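Side-chain contacts in GTN Reductase (Agrobacterium tumefaciens, PDB 5N6G), which probably uses a bound flavin mononucleotide to reduce carbon-carbon double bonds with NADH or NADPH, as an ene-reductase of the Old Yellow Enzyme family: residues A[81-84]-A[85-89]; A[103-106]-A[107-111]; A[220-224]-A[225-229]; A[250-253]-A[254-258]; A[315-319]-A[320-324]. One frame throughout, in Å; residues are numbered along the deposited sequence.

Interaction 1 (A[81-84]-A[85-89]); sequences KKIT and DGVHS
Lys-81 and Asp-85 lie one turn apart on helix 74-89, the crossover helix of a beta-alpha-beta unit in this TIM barrel, and their side chains cross at a slant. The lysine starts with CG anti to the backbone N (chi1 -176°) and bends at chi2, which swings its chain round to the carboxylate. CE is the atom that comes nearest, 3.4 Å from Asp-85 OD1. Lys-81 NZ stands 3.7 Å from the same oxygen, so the i to i+4 salt bridge is a long one and much of the contact is made by methylenes. Alongside, the backbone bond from Asp-85 N to Lys-81 O measures 2.9 Å.

Thr-84 and His-88 form a second pair at the same spacing. The imidazole is folded back over the turn, with CG 3.2 Å from Thr-84 O, while His-88 N donates to that carbonyl in the regular helical way. Both side chains also bond beyond the helix: Thr-84 OG1 to Ala-170 O, and His-88 NE2 to Asp-173 OD2, so this face is tied to the loop ahead of strand 174-178. Ile-83 and Val-87 serve another face of the helix, their CG2 methyls 4.4 Å apart, and both pack on Tyr-42 of helix 36-43.

One water joins the two polar pairs. It donates to Thr-84 OG1 and to Asp-85 OD1, the latter at 2.7 Å, and meets His-88 ND1 in the plane of the imidazole at 2.9 Å.

Interaction 2 (A[103-106]-A[107-111]); sequences RISH and TSLQP
His-106 and Ser-108 meet by hydrogen bonds at a single ring nitrogen, while Ser-105 and Gln-110 are joined by another between their side-chain ends. Ser-108 OG lies at the edge of the imidazole, 2.8 Å from His-106 ND1, in a bond whose direction is not decided. The geometry also fits a bond from Ser-108 N to the same ND1 over 3.1 Å; Ser-108 N lies 34° out of the ring plane. The ring reaches both because CG is anti to the backbone N (chi1 -170°), laying the imidazole over the start of the 3-10 turn 107-109.

Gln-110 bends at chi2, so its amide doubles back and NE2 donates to Ser-105 OG at 2.9 Å, with the hydroxyl close to the amide plane. Both groups have further partners: Ser-105 OG with Gln-63 O, and Gln-110 NE2 with Gln-61 O.

A backbone bond from Leu-109 N to His-106 O, 3.0 Å long, closes the turn; the donor sits 51° out of the carbonyl plane. The remaining approaches are van der Waals contacts: Thr-107 OG1 stands over one face of the imidazole, 3.8 Å from His-106 CE1, and Gln-110 CG comes to 3.5 Å from His-106 O.

The turn belongs to the long loop that leaves the C-terminal end of barrel strand 94-99. There the His-106 side chain rests on Thr-128 and Ile-130 of strand 127-131, Ser-105 pairs by its backbone with Ser-143, and Leu-109 O accepts from Gln-60, in the loop between strand 50-57 and helix 74-89.

Interaction 3 (A[220-224]-A[225-229]); sequences EEIGA and GRTGI
Gly-223 O is gripped by two donors, Thr-227 OG1 at 2.9 Å and Arg-226 N at 3.0 Å, in the tight turn that leads from helix 204-222 into strand 227-231 of the TIM barrel. The two reach the carbonyl from opposite faces of its plane, both well out of it. Thr-227 OG1 is anti to its own carbonyl carbon (chi1 -55°), and this turns the hydroxyl back to the glycine. A second backbone bond, from Thr-227 N to Ala-224 O at 3.1 Å, winds the chain tightly just before the strand begins.

Gly-223 is where the helix gives out: its phi is positive, 100°, a conformation in which a beta carbon would collide with the oxygen of Ile-222, and glycine has none. Ala-224 and Gly-225 then make the corner, where Gly-225 also bonds by its backbone to Asp-12.

Arg-226 runs extended away from the turn, and its guanidinium donates through NH1 to Asp-173 O. Its aliphatic part keeps only loose contact with the helix end, Arg-226 CB standing 4.0 Å from Ile-222 O.

Ile-222, the last helical residue, has a side chain that starts out toward the strand that follows and also packs on Ala-164 and Leu-168 of helix 150-169. It slants across that of Thr-227, CG1 lying 3.6 Å from OG1, while the end methyl CD1 comes to 3.5 Å from Arg-226 O.

Interaction 4 (A[250-253]-A[254-258]); sequences NYVV and EQLGK
Gln-255 lies against the ring of Tyr-251 one turn back on helix 245-256, the helix that links strands 227-231 and 263-267 of the TIM barrel in a beta-alpha-beta crossover. From its CB, 3.5 Å from Val-252 O, the glutamine chain heads back along the helix, since CG is anti to the carbonyl carbon (chi1 -57°). CG sits over one face of the tyrosine, 3.9 Å from the ring centroid and 21° off the ring normal: a CH-pi contact displaced toward the rim. The same CG is 3.3 Å from Tyr-251 O. A bend at chi2 then brings CD and the amide across the phenol, with the amide and ring planes 27° apart, and CD is equally near CE1 and CZ. At the tip the two amide atoms part. NE2 comes to 3.4 Å from Tyr-251 CE1, whereas OE1 turns forward to Lys-258. Tyr-251 packs in addition on Ile-204, Glu-205 and Ala-208 of helix 204-222, so glutamine and ring fill the seam between two neighbouring barrel helices.

The face turned to the barrel is apolar. Val-252 and Leu-256 lie side by side and point the same way, CG1 to CD1 3.9 Å, and Leu-256 reaches Ile-229 of strand 227-231. Val-253 packs on Phe-289 and Ala-292 of helix 286-295. Four backbone bonds hold the turns, the last from Gly-257 N to Val-253 O at 2.8 Å. Just beyond it, Lys-258 NZ donates to Gln-255 OE1 over 3.0 Å.

Interaction 5 (A[315-319]-A[320-324]); sequences EAVES and GKVDA
Gly-320 N donates to Val-317 O at 3.0 Å within a Schellman motif, in which Gly-320, with positive phi, ends helix 310-318. Separately, Val-322 N donates to Ala-316 O at 3.2 Å and holds the chain that follows. In both bonds the donor stands well above the carbonyl plane. A water donates to Val-317 O at 2.6 Å and to Val-322 O at 2.7 Å, bridging helix and outgoing chain.

Ser-319 OG is set between its backbone N and carbonyl carbon (chi1 71°), and from there it donates to Glu-315 O at 3.0 Å. Ser-319 OG also accepts a weak bond from Lys-321 N, and Lys-321 CG lies 3.3 Å from the same OG.

Packing takes over on the inner side. Val-322 wedges its CG2 methyl between Ala-316 CB, 3.7 Å away, and Val-317 CG2, and the two valine side chains cross at about a right angle. Val-317 CA further makes a nearly straight C-H contact to Val-322 O.

The turn delivers the chain from helix 310-318 to the last barrel strand, 324-327. Val-322 rests on Ala-304 of strand 301-305, and Asp-323 ties its carboxylate to Trp-302 N there and to Arg-294 near the end of helix 286-295.

Overall arrangement
The five contacts are local and follow one another in series along the chain; none nests within or crosses another. Interaction 1 joins successive turns of the helix between barrel strands 50-57 and 94-99. Interaction 2 closes a turn in the loop after strand 94-99, and its centre is about 40 Å from that of interaction 5, on the opposite side of the chain's centre. Interaction 3 links helix 204-222 to strand 227-231; interaction 4 follows on the next helix, and the two touch where Ile-229 CG2 meets Leu-256 CD1 at 4.0 Å. Interaction 5 turns helix 310-318 into strand 324-327, which closes the eight-stranded barrel against strand 19-21.

Interaction 1 (A[81-84]-A[85-89])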
loop_
_atom_site.group_PDB
_atom_site.type_symbol
_atom_site.label_atom_id
_atom_site.label_comp_id
_atom_site.label_asym_id
_atom_site.label_seq_id
_atom_site.Cartn_x
_atom_site.Cartn_y
_atom_site.Cartn_z
ATOM N N LYS A 81 2.522 16.554 7.968
ATOM C CA LYS A 81 2.997 17.756 7.294
ATOM C C LYS A 81 4.484 17.974 7.542
ATOM O O LYS A 81 5.209 18.410 6.646
ATOM C CB LYS A 81 2.170 18.962 7.745
ATOM C CG LYS A 81 2.500 20.264 7.034
ATOM C CD LYS A 81 2.133 20.208 5.551
ATOM C CE LYS A 81 2.334 21.558 4.865
ATOM N NZ LYS A 81 1.975 21.501 3.423
ATOM N N LYS A 82 4.963 17.680 8.745
ATOM C CA LYS A 82 6.399 17.789 8.994
ATOM C C LYS A 82 7.179 16.837 8.093
ATOM O O LYS A 82 8.253 17.189 7.586
ATOM C CB LYS A 82 6.693 17.508 10.466
ATOM C CG LYS A 82 8.138 17.743 10.860
ATOM C CD LYS A 82 8.408 17.259 12.283
ATOM C CE LYS A 82 9.710 17.832 12.825
ATOM N NZ LYS A 82 9.464 18.902 13.845
ATOM N N ILE A 83 6.642 15.631 7.881
ATOM C CA ILE A 83 7.298 14.622 7.053
ATOM C C ILE A 83 7.315 15.045 5.585
ATOM O O ILE A 83 8.358 14.983 4.922
ATOM C CB ILE A 83 6.609 13.262 7.243
ATOM C CG1 ILE A 83 6.926 12.738 8.646
ATOM C CG2 ILE A 83 7.042 12.279 6.152
ATOM C CD1 ILE A 83 6.141 11.558 9.047
ATOM N N THR A 84 6.161 15.453 5.038
ATOM C CA THR A 84 6.132 15.811 3.622
ATOM C C THR A 84 6.959 17.065 3.362
ATOM O O THR A 84 7.667 17.149 2.352
ATOM C CB THR A 84 4.696 15.994 3.116
ATOM O OG1 THR A 84 4.094 17.140 3.726
ATOM C CG2 THR A 84 3.849 14.771 3.397
ATOM N N ASP A 85 6.915 18.044 4.270
ATOM C CA ASP A 85 7.789 19.205 4.115
ATOM C C ASP A 85 9.260 18.782 4.077
ATOM O O ASP A 85 10.042 19.288 3.262
ATOM C CB ASP A 85 7.560 20.191 5.250
ATOM C CG ASP A 85 6.269 20.988 5.109
ATOM O OD1 ASP A 85 5.607 20.925 4.045
ATOM O OD2 ASP A 85 5.934 21.699 6.093
ATOM N N GLY A 86 9.663 17.874 4.973
ATOM C CA GLY A 86 11.060 17.469 5.015
ATOM C C GLY A 86 11.476 16.722 3.762
ATOM O O GLY A 86 12.561 16.953 3.214
ATOM N N VAL A 87 10.620 15.814 3.294
ATOM C CA VAL A 87 10.914 15.081 2.069
ATOM C C VAL A 87 11.006 16.051 0.904
ATOM O O VAL A 87 11.917 15.961 0.061
ATOM C CB VAL A 87 9.844 14.003 1.841
ATOM C CG1 VAL A 87 9.942 13.423 0.416
ATOM C CG2 VAL A 87 9.924 12.916 2.915
ATOM N N HIS A 88 10.077 17.006 0.835
ATOM C CA HIS A 88 10.096 17.948 -0.280
ATOM C C HIS A 88 11.332 18.840 -0.237
ATOM O O HIS A 88 11.931 19.115 -1.282
ATOM C CB HIS A 88 8.819 18.784 -0.281
ATOM C CG HIS A 88 7.612 18.015 -0.702
ATOM N ND1 HIS A 88 6.358 18.264 -0.189
ATOM C CD2 HIS A 88 7.471 16.988 -1.570
ATOM C CE1 HIS A 88 5.493 17.423 -0.731
ATOM N NE2 HIS A 88 6.143 16.636 -1.569
ATOM N N SER A 89 11.738 19.291 0.959
ATOM C CA SER A 89 12.932 20.125 1.071
ATOM C C SER A 89 14.175 19.396 0.578
ATOM O O SER A 89 15.122 20.035 0.107
ATOM C CB SER A 89 13.123 20.572 2.517
ATOM O OG SER A 89 12.097 21.464 2.879
HETATM O O HOH W 1 4.863 19.325 1.996
#

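Interaction 2 (A[103-106]-A[107-111])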
loop_
_atom_site.group_PDB
_atom_site.type_symbol
_atom_site.label_atom_id
_atom_site.label_comp_id
_atom_site.label_asym_id
_atom_site.label_seq_id
_atom_site.Cartn_x
_atom_site.Cartn_y
_atom_site.Cartn_z
ATOM N N ARG A 103 -11.238 -7.018 7.804
ATOM C CA ARG A 103 -11.295 -8.027 8.854
ATOM C C ARG A 103 -9.980 -8.239 9.608
ATOM O O ARG A 103 -9.985 -8.957 10.615
ATOM C CB ARG A 103 -11.741 -9.367 8.275
ATOM C CG ARG A 103 -10.706 -10.043 7.384
ATOM C CD ARG A 103 -11.287 -11.328 6.800
ATOM N NE ARG A 103 -10.294 -12.057 6.010
ATOM C CZ ARG A 103 -10.338 -13.364 5.778
ATOM N NH1 ARG A 103 -11.323 -14.132 6.237
ATOM N NH2 ARG A 103 -9.370 -13.931 5.064
ATOM N N ILE A 104 -8.876 -7.659 9.145
ATOM C CA ILE A 104 -7.561 -7.914 9.757
ATOM C C ILE A 104 -7.378 -6.870 10.850
ATOM O O ILE A 104 -6.650 -5.886 10.708
ATOM C CB ILE A 104 -6.445 -7.884 8.719
ATOM C CG1 ILE A 104 -6.772 -8.823 7.547
ATOM C CG2 ILE A 104 -5.145 -8.270 9.350
ATOM C CD1 ILE A 104 -6.923 -10.301 7.927
ATOM N N SER A 105 -8.053 -7.092 11.976
ATOM C CA SER A 105 -8.023 -6.147 13.085
ATOM C C SER A 105 -8.437 -6.871 14.365
ATOM O O SER A 105 -8.638 -8.087 14.387
ATOM C CB SER A 105 -8.916 -4.941 12.779
ATOM O OG SER A 105 -8.796 -3.889 13.738
ATOM N N HIS A 106 -8.535 -6.101 15.442
ATOM C CA HIS A 106 -8.863 -6.611 16.760
ATOM C C HIS A 106 -9.833 -5.637 17.406
ATOM O O HIS A 106 -9.783 -4.440 17.137
ATOM C CB HIS A 106 -7.593 -6.759 17.607
ATOM C CG HIS A 106 -7.802 -7.488 18.897
ATOM N ND1 HIS A 106 -8.032 -6.827 20.086
ATOM C CD2 HIS A 106 -7.783 -8.811 19.197
ATOM C CE1 HIS A 106 -8.175 -7.711 21.054
ATOM N NE2 HIS A 106 -8.012 -8.920 20.544
ATOM N N THR A 107 -10.744 -6.167 18.216
ATOM C CA THR A 107 -11.747 -5.318 18.860
ATOM C C THR A 107 -11.117 -4.179 19.657
ATOM O O THR A 107 -11.688 -3.085 19.715
ATOM C CB THR A 107 -12.634 -6.152 19.769
ATOM O OG1 THR A 107 -11.814 -6.830 20.740
ATOM C CG2 THR A 107 -13.444 -7.151 18.963
ATOM N N SER A 108 -9.947 -4.402 20.263
ATOM C CA SER A 108 -9.314 -3.375 21.093
ATOM C C SER A 108 -8.861 -2.150 20.290
ATOM O O SER A 108 -8.574 -1.101 20.887
ATOM C CB SER A 108 -8.125 -3.987 21.843
ATOM O OG SER A 108 -7.112 -4.333 20.916
ATOM N N LEU A 109 -8.760 -2.263 18.963
ATOM C CA LEU A 109 -8.383 -1.161 18.089
ATOM C C LEU A 109 -9.581 -0.449 17.475
ATOM O O LEU A 109 -9.411 0.626 16.885
ATOM C CB LEU A 109 -7.472 -1.677 16.956
ATOM C CG LEU A 109 -6.187 -2.367 17.405
ATOM C CD1 LEU A 109 -5.508 -3.075 16.215
ATOM C CD2 LEU A 109 -5.247 -1.361 18.037
ATOM N N GLN A 110 -10.773 -1.045 17.549
ATOM C CA GLN A 110 -11.957 -0.562 16.868
ATOM C C GLN A 110 -12.697 0.461 17.715
ATOM O O GLN A 110 -12.676 0.390 18.951
ATOM C CB GLN A 110 -12.897 -1.725 16.566
ATOM C CG GLN A 110 -12.314 -2.631 15.512
ATOM C CD GLN A 110 -12.236 -1.959 14.176
ATOM O OE1 GLN A 110 -13.194 -1.306 13.728
ATOM N NE2 GLN A 110 -11.096 -2.081 13.528
ATOM N N PRO A 111 -13.390 1.393 17.071
ATOM C CA PRO A 111 -14.257 2.289 17.836
ATOM C C PRO A 111 -15.331 1.486 18.554
ATOM O O PRO A 111 -15.859 0.496 18.037
ATOM C CB PRO A 111 -14.835 3.232 16.772
ATOM C CG PRO A 111 -14.611 2.575 15.478
ATOM C CD PRO A 111 -13.469 1.639 15.625
#

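Interaction 3 (A[220-224]-A[225-229])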
loop_
_atom_site.group_PDB
_atom_site.type_symbol
_atom_site.label_atom_id
_atom_site.label_comp_id
_atom_site.label_asym_id
_atom_site.label_seq_id
_atom_site.Cartn_x
_atom_site.Cartn_y
_atom_site.Cartn_z
ATOM N N GLU A 220 -12.166 11.804 -7.526
ATOM C CA GLU A 220 -13.016 12.979 -7.559
ATOM C C GLU A 220 -12.553 14.007 -6.533
ATOM O O GLU A 220 -12.626 15.215 -6.776
ATOM C CB GLU A 220 -14.467 12.568 -7.300
ATOM C CG GLU A 220 -15.464 13.714 -7.327
ATOM C CD GLU A 220 -15.567 14.373 -8.690
ATOM O OE1 GLU A 220 -15.547 13.640 -9.705
ATOM O OE2 GLU A 220 -15.648 15.618 -8.747
ATOM N N GLU A 221 -12.035 13.539 -5.409
ATOM C CA GLU A 221 -11.649 14.449 -4.339
ATOM C C GLU A 221 -10.321 15.142 -4.628
ATOM O O GLU A 221 -10.207 16.362 -4.418
ATOM C CB GLU A 221 -11.583 13.670 -3.023
ATOM C CG GLU A 221 -11.342 14.521 -1.800
ATOM C CD GLU A 221 -12.502 15.481 -1.507
ATOM O OE1 GLU A 221 -13.660 15.153 -1.853
ATOM O OE2 GLU A 221 -12.245 16.559 -0.936
ATOM N N ILE A 222 -9.317 14.405 -5.115
ATOM C CA ILE A 222 -7.967 14.948 -5.253
ATOM C C ILE A 222 -7.460 14.983 -6.685
ATOM O O ILE A 222 -6.384 15.555 -6.917
ATOM C CB ILE A 222 -6.949 14.189 -4.380
ATOM C CG1 ILE A 222 -6.727 12.759 -4.906
ATOM C CG2 ILE A 222 -7.388 14.214 -2.913
ATOM C CD1 ILE A 222 -5.576 12.035 -4.209
ATOM N N GLY A 223 -8.192 14.423 -7.644
ATOM C CA GLY A 223 -7.734 14.352 -9.016
ATOM C C GLY A 223 -7.169 12.979 -9.344
ATOM O O GLY A 223 -6.367 12.422 -8.590
ATOM N N ALA A 224 -7.571 12.437 -10.496
ATOM C CA ALA A 224 -7.075 11.131 -10.906
ATOM C C ALA A 224 -5.563 11.141 -11.099
ATOM O O ALA A 224 -4.895 10.128 -10.843
ATOM C CB ALA A 224 -7.781 10.696 -12.198
ATOM N N GLY A 225 -5.007 12.283 -11.494
ATOM C CA GLY A 225 -3.569 12.398 -11.693
ATOM C C GLY A 225 -2.750 12.393 -10.417
ATOM O O GLY A 225 -1.510 12.426 -10.492
ATOM N N ARG A 226 -3.399 12.419 -9.254
ATOM C CA ARG A 226 -2.702 12.269 -7.983
ATOM C C ARG A 226 -3.119 10.984 -7.276
ATOM O O ARG A 226 -2.860 10.845 -6.070
ATOM C CB ARG A 226 -2.941 13.477 -7.068
ATOM C CG ARG A 226 -2.452 14.751 -7.717
ATOM C CD ARG A 226 -2.314 15.911 -6.762
ATOM N NE ARG A 226 -1.647 17.020 -7.461
ATOM C CZ ARG A 226 -0.325 17.177 -7.584
ATOM N NH1 ARG A 226 0.533 16.321 -7.036
ATOM N NH2 ARG A 226 0.152 18.218 -8.257
ATOM N N THR A 227 -3.788 10.072 -7.988
ATOM C CA THR A 227 -4.327 8.830 -7.427
ATOM C C THR A 227 -3.651 7.623 -8.060
ATOM O O THR A 227 -3.676 7.464 -9.282
ATOM C CB THR A 227 -5.840 8.748 -7.637
ATOM O OG1 THR A 227 -6.473 9.916 -7.094
ATOM C CG2 THR A 227 -6.398 7.505 -6.978
ATOM N N GLY A 228 -3.052 6.766 -7.224
ATOM C CA GLY A 228 -2.566 5.468 -7.663
ATOM C C GLY A 228 -3.164 4.358 -6.814
ATOM O O GLY A 228 -3.976 4.600 -5.924
ATOM N N ILE A 229 -2.791 3.127 -7.141
ATOM C CA ILE A 229 -3.381 1.979 -6.456
ATOM C C ILE A 229 -2.354 0.864 -6.418
ATOM O O ILE A 229 -1.608 0.665 -7.378
ATOM C CB ILE A 229 -4.680 1.519 -7.156
ATOM C CG1 ILE A 229 -5.387 0.411 -6.378
ATOM C CG2 ILE A 229 -4.406 1.144 -8.617
ATOM C CD1 ILE A 229 -6.848 0.255 -6.766
#

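Interaction 4 (A[250-253]-A[254-258])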
loop_
_atom_site.group_PDB
_atom_site.type_symbol
_atom_site.label_atom_id
_atom_site.label_comp_id
_atom_site.label_asym_id
_atom_site.label_seq_id
_atom_site.Cartn_x
_atom_site.Cartn_y
_atom_site.Cartn_z
ATOM N N ASN A 250 -7.513 -8.890 -14.730
ATOM C CA ASN A 250 -7.540 -8.256 -16.040
ATOM C C ASN A 250 -8.738 -7.333 -16.152
ATOM O O ASN A 250 -8.617 -6.232 -16.682
ATOM C CB ASN A 250 -7.538 -9.301 -17.148
ATOM C CG ASN A 250 -6.131 -9.873 -17.431
ATOM O OD1 ASN A 250 -5.216 -9.802 -16.590
ATOM N ND2 ASN A 250 -5.971 -10.451 -18.614
ATOM N N TYR A 251 -9.894 -7.743 -15.625
ATOM C CA TYR A 251 -11.061 -6.863 -15.631
ATOM C C TYR A 251 -10.791 -5.604 -14.821
ATOM O O TYR A 251 -11.104 -4.494 -15.261
ATOM C CB TYR A 251 -12.292 -7.590 -15.083
ATOM C CG TYR A 251 -13.481 -6.671 -14.898
ATOM C CD1 TYR A 251 -14.336 -6.401 -15.948
ATOM C CD2 TYR A 251 -13.727 -6.072 -13.679
ATOM C CE1 TYR A 251 -15.409 -5.538 -15.781
ATOM C CE2 TYR A 251 -14.766 -5.215 -13.507
ATOM C CZ TYR A 251 -15.613 -4.952 -14.554
ATOM O OH TYR A 251 -16.691 -4.081 -14.404
ATOM N N VAL A 252 -10.227 -5.763 -13.624
ATOM C CA VAL A 252 -9.959 -4.613 -12.759
ATOM C C VAL A 252 -9.102 -3.592 -13.493
ATOM O O VAL A 252 -9.433 -2.399 -13.533
ATOM C CB VAL A 252 -9.297 -5.065 -11.448
ATOM C CG1 VAL A 252 -8.687 -3.886 -10.708
ATOM C CG2 VAL A 252 -10.354 -5.757 -10.577
ATOM N N VAL A 253 -7.981 -4.034 -14.071
ATOM C CA VAL A 253 -7.103 -3.030 -14.678
ATOM C C VAL A 253 -7.649 -2.522 -16.005
ATOM O O VAL A 253 -7.343 -1.391 -16.393
ATOM C CB VAL A 253 -5.645 -3.488 -14.869
ATOM C CG1 VAL A 253 -4.930 -3.525 -13.579
ATOM C CG2 VAL A 253 -5.537 -4.781 -15.681
ATOM N N GLU A 254 -8.467 -3.300 -16.722
ATOM C CA GLU A 254 -9.162 -2.745 -17.870
ATOM C C GLU A 254 -10.003 -1.546 -17.445
ATOM O O GLU A 254 -10.017 -0.514 -18.118
ATOM C CB GLU A 254 -10.028 -3.826 -18.511
ATOM C CG GLU A 254 -10.832 -3.363 -19.679
ATOM C CD GLU A 254 -12.070 -4.215 -19.916
ATOM O OE1 GLU A 254 -12.196 -5.295 -19.291
ATOM O OE2 GLU A 254 -12.929 -3.788 -20.717
ATOM N N GLN A 255 -10.699 -1.671 -16.320
ATOM C CA GLN A 255 -11.498 -0.556 -15.840
ATOM C C GLN A 255 -10.623 0.584 -15.347
ATOM O O GLN A 255 -10.937 1.753 -15.584
ATOM C CB GLN A 255 -12.444 -1.016 -14.734
ATOM C CG GLN A 255 -13.372 -2.136 -15.137
ATOM C CD GLN A 255 -13.904 -2.038 -16.550
ATOM O OE1 GLN A 255 -14.497 -1.041 -16.935
ATOM N NE2 GLN A 255 -13.687 -3.083 -17.334
ATOM N N LEU A 256 -9.506 0.269 -14.663
ATOM C CA LEU A 256 -8.599 1.317 -14.203
ATOM C C LEU A 256 -7.949 2.047 -15.369
ATOM O O LEU A 256 -7.616 3.229 -15.252
ATOM C CB LEU A 256 -7.533 0.727 -13.278
ATOM C CG LEU A 256 -8.075 0.179 -11.959
ATOM C CD1 LEU A 256 -6.929 -0.493 -11.202
ATOM C CD2 LEU A 256 -8.703 1.206 -11.067
ATOM N N GLY A 257 -7.772 1.362 -16.500
ATOM C CA GLY A 257 -7.212 1.982 -17.688
ATOM C C GLY A 257 -8.056 3.092 -18.257
ATOM O O GLY A 257 -7.574 3.884 -19.075
ATOM N N LYS A 258 -9.318 3.160 -17.853
ATOM C CA LYS A 258 -10.249 4.180 -18.306
ATOM C C LYS A 258 -10.233 5.427 -17.438
ATOM O O LYS A 258 -10.873 6.430 -17.816
ATOM C CB LYS A 258 -11.659 3.603 -18.316
ATOM C CG LYS A 258 -11.876 2.443 -19.280
ATOM C CD LYS A 258 -13.205 1.792 -19.010
ATOM C CE LYS A 258 -13.457 0.637 -19.963
ATOM N NZ LYS A 258 -14.796 0.045 -19.670
#

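Interaction 5 (A[315-319]-A[320-324])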
loop_
_atom_site.group_PDB
_atom_site.type_symbol
_atom_site.label_atom_id
_atom_site.label_comp_id
_atom_site.label_asym_id
_atom_site.label_seq_id
_atom_site.Cartn_x
_atom_site.Cartn_y
_atom_site.Cartn_z
ATOM N N GLU A 315 17.302 -4.258 -15.593
ATOM C CA GLU A 315 16.872 -4.944 -16.813
ATOM C C GLU A 315 15.371 -4.768 -17.050
ATOM O O GLU A 315 14.929 -4.624 -18.199
ATOM C CB GLU A 315 17.240 -6.430 -16.742
ATOM C CG GLU A 315 18.735 -6.676 -16.890
ATOM C CD GLU A 315 19.128 -8.138 -16.739
ATOM O OE1 GLU A 315 18.231 -9.001 -16.632
ATOM O OE2 GLU A 315 20.344 -8.422 -16.724
ATOM N N ALA A 316 14.574 -4.763 -15.984
ATOM C CA ALA A 316 13.128 -4.654 -16.156
ATOM C C ALA A 316 12.737 -3.292 -16.709
ATOM O O ALA A 316 11.809 -3.185 -17.522
ATOM C CB ALA A 316 12.415 -4.921 -14.829
ATOM N N VAL A 317 13.430 -2.236 -16.292
ATOM C CA VAL A 317 13.122 -0.914 -16.830
ATOM C C VAL A 317 13.655 -0.773 -18.246
ATOM O O VAL A 317 12.946 -0.303 -19.141
ATOM C CB VAL A 317 13.658 0.187 -15.899
ATOM C CG1 VAL A 317 13.445 1.556 -16.502
ATOM C CG2 VAL A 317 12.937 0.108 -14.550
ATOM N N GLU A 318 14.907 -1.175 -18.486
ATOM C CA GLU A 318 15.466 -0.939 -19.807
ATOM C C GLU A 318 14.781 -1.794 -20.871
ATOM O O GLU A 318 14.762 -1.410 -22.048
ATOM C CB GLU A 318 16.972 -1.189 -19.795
ATOM C CG GLU A 318 17.382 -2.603 -19.510
ATOM C CD GLU A 318 18.898 -2.788 -19.547
ATOM O OE1 GLU A 318 19.624 -1.770 -19.636
ATOM O OE2 GLU A 318 19.362 -3.951 -19.493
ATOM N N SER A 319 14.215 -2.941 -20.490
ATOM C CA SER A 319 13.507 -3.779 -21.453
ATOM C C SER A 319 12.096 -3.279 -21.729
ATOM O O SER A 319 11.446 -3.764 -22.669
ATOM C CB SER A 319 13.434 -5.215 -20.946
ATOM O OG SER A 319 12.547 -5.308 -19.848
ATOM N N GLY A 320 11.614 -2.339 -20.934
ATOM C CA GLY A 320 10.245 -1.884 -21.050
ATOM C C GLY A 320 9.206 -2.729 -20.348
ATOM O O GLY A 320 8.015 -2.435 -20.480
ATOM N N LYS A 321 9.605 -3.737 -19.562
ATOM C CA LYS A 321 8.614 -4.519 -18.821
ATOM C C LYS A 321 7.920 -3.700 -17.749
ATOM O O LYS A 321 6.722 -3.890 -17.489
ATOM C CB LYS A 321 9.270 -5.729 -18.172
ATOM C CG LYS A 321 9.725 -6.769 -19.160
ATOM C CD LYS A 321 10.482 -7.899 -18.442
ATOM C CE LYS A 321 10.986 -8.952 -19.436
ATOM N NZ LYS A 321 11.807 -9.990 -18.750
ATOM N N VAL A 322 8.660 -2.824 -17.074
ATOM C CA VAL A 322 8.103 -1.992 -16.016
ATOM C C VAL A 322 8.641 -0.586 -16.213
ATOM O O VAL A 322 9.677 -0.382 -16.844
ATOM C CB VAL A 322 8.454 -2.505 -14.592
ATOM C CG1 VAL A 322 8.158 -3.976 -14.464
ATOM C CG2 VAL A 322 9.918 -2.235 -14.252
ATOM N N ASP A 323 7.935 0.393 -15.642
ATOM C CA ASP A 323 8.396 1.774 -15.690
ATOM C C ASP A 323 9.247 2.150 -14.495
ATOM O O ASP A 323 10.055 3.078 -14.586
ATOM C CB ASP A 323 7.216 2.741 -15.755
ATOM C CG ASP A 323 6.362 2.548 -16.985
ATOM O OD1 ASP A 323 6.928 2.192 -18.048
ATOM O OD2 ASP A 323 5.124 2.757 -16.890
ATOM N N ALA A 324 9.054 1.474 -13.371
ATOM C CA ALA A 324 9.759 1.800 -12.143
ATOM C C ALA A 324 9.690 0.568 -11.254
ATOM O O ALA A 324 8.832 -0.304 -11.443
ATOM C CB ALA A 324 9.158 3.018 -11.432
HETATM O O HOH W 2 10.651 0.884 -18.960
#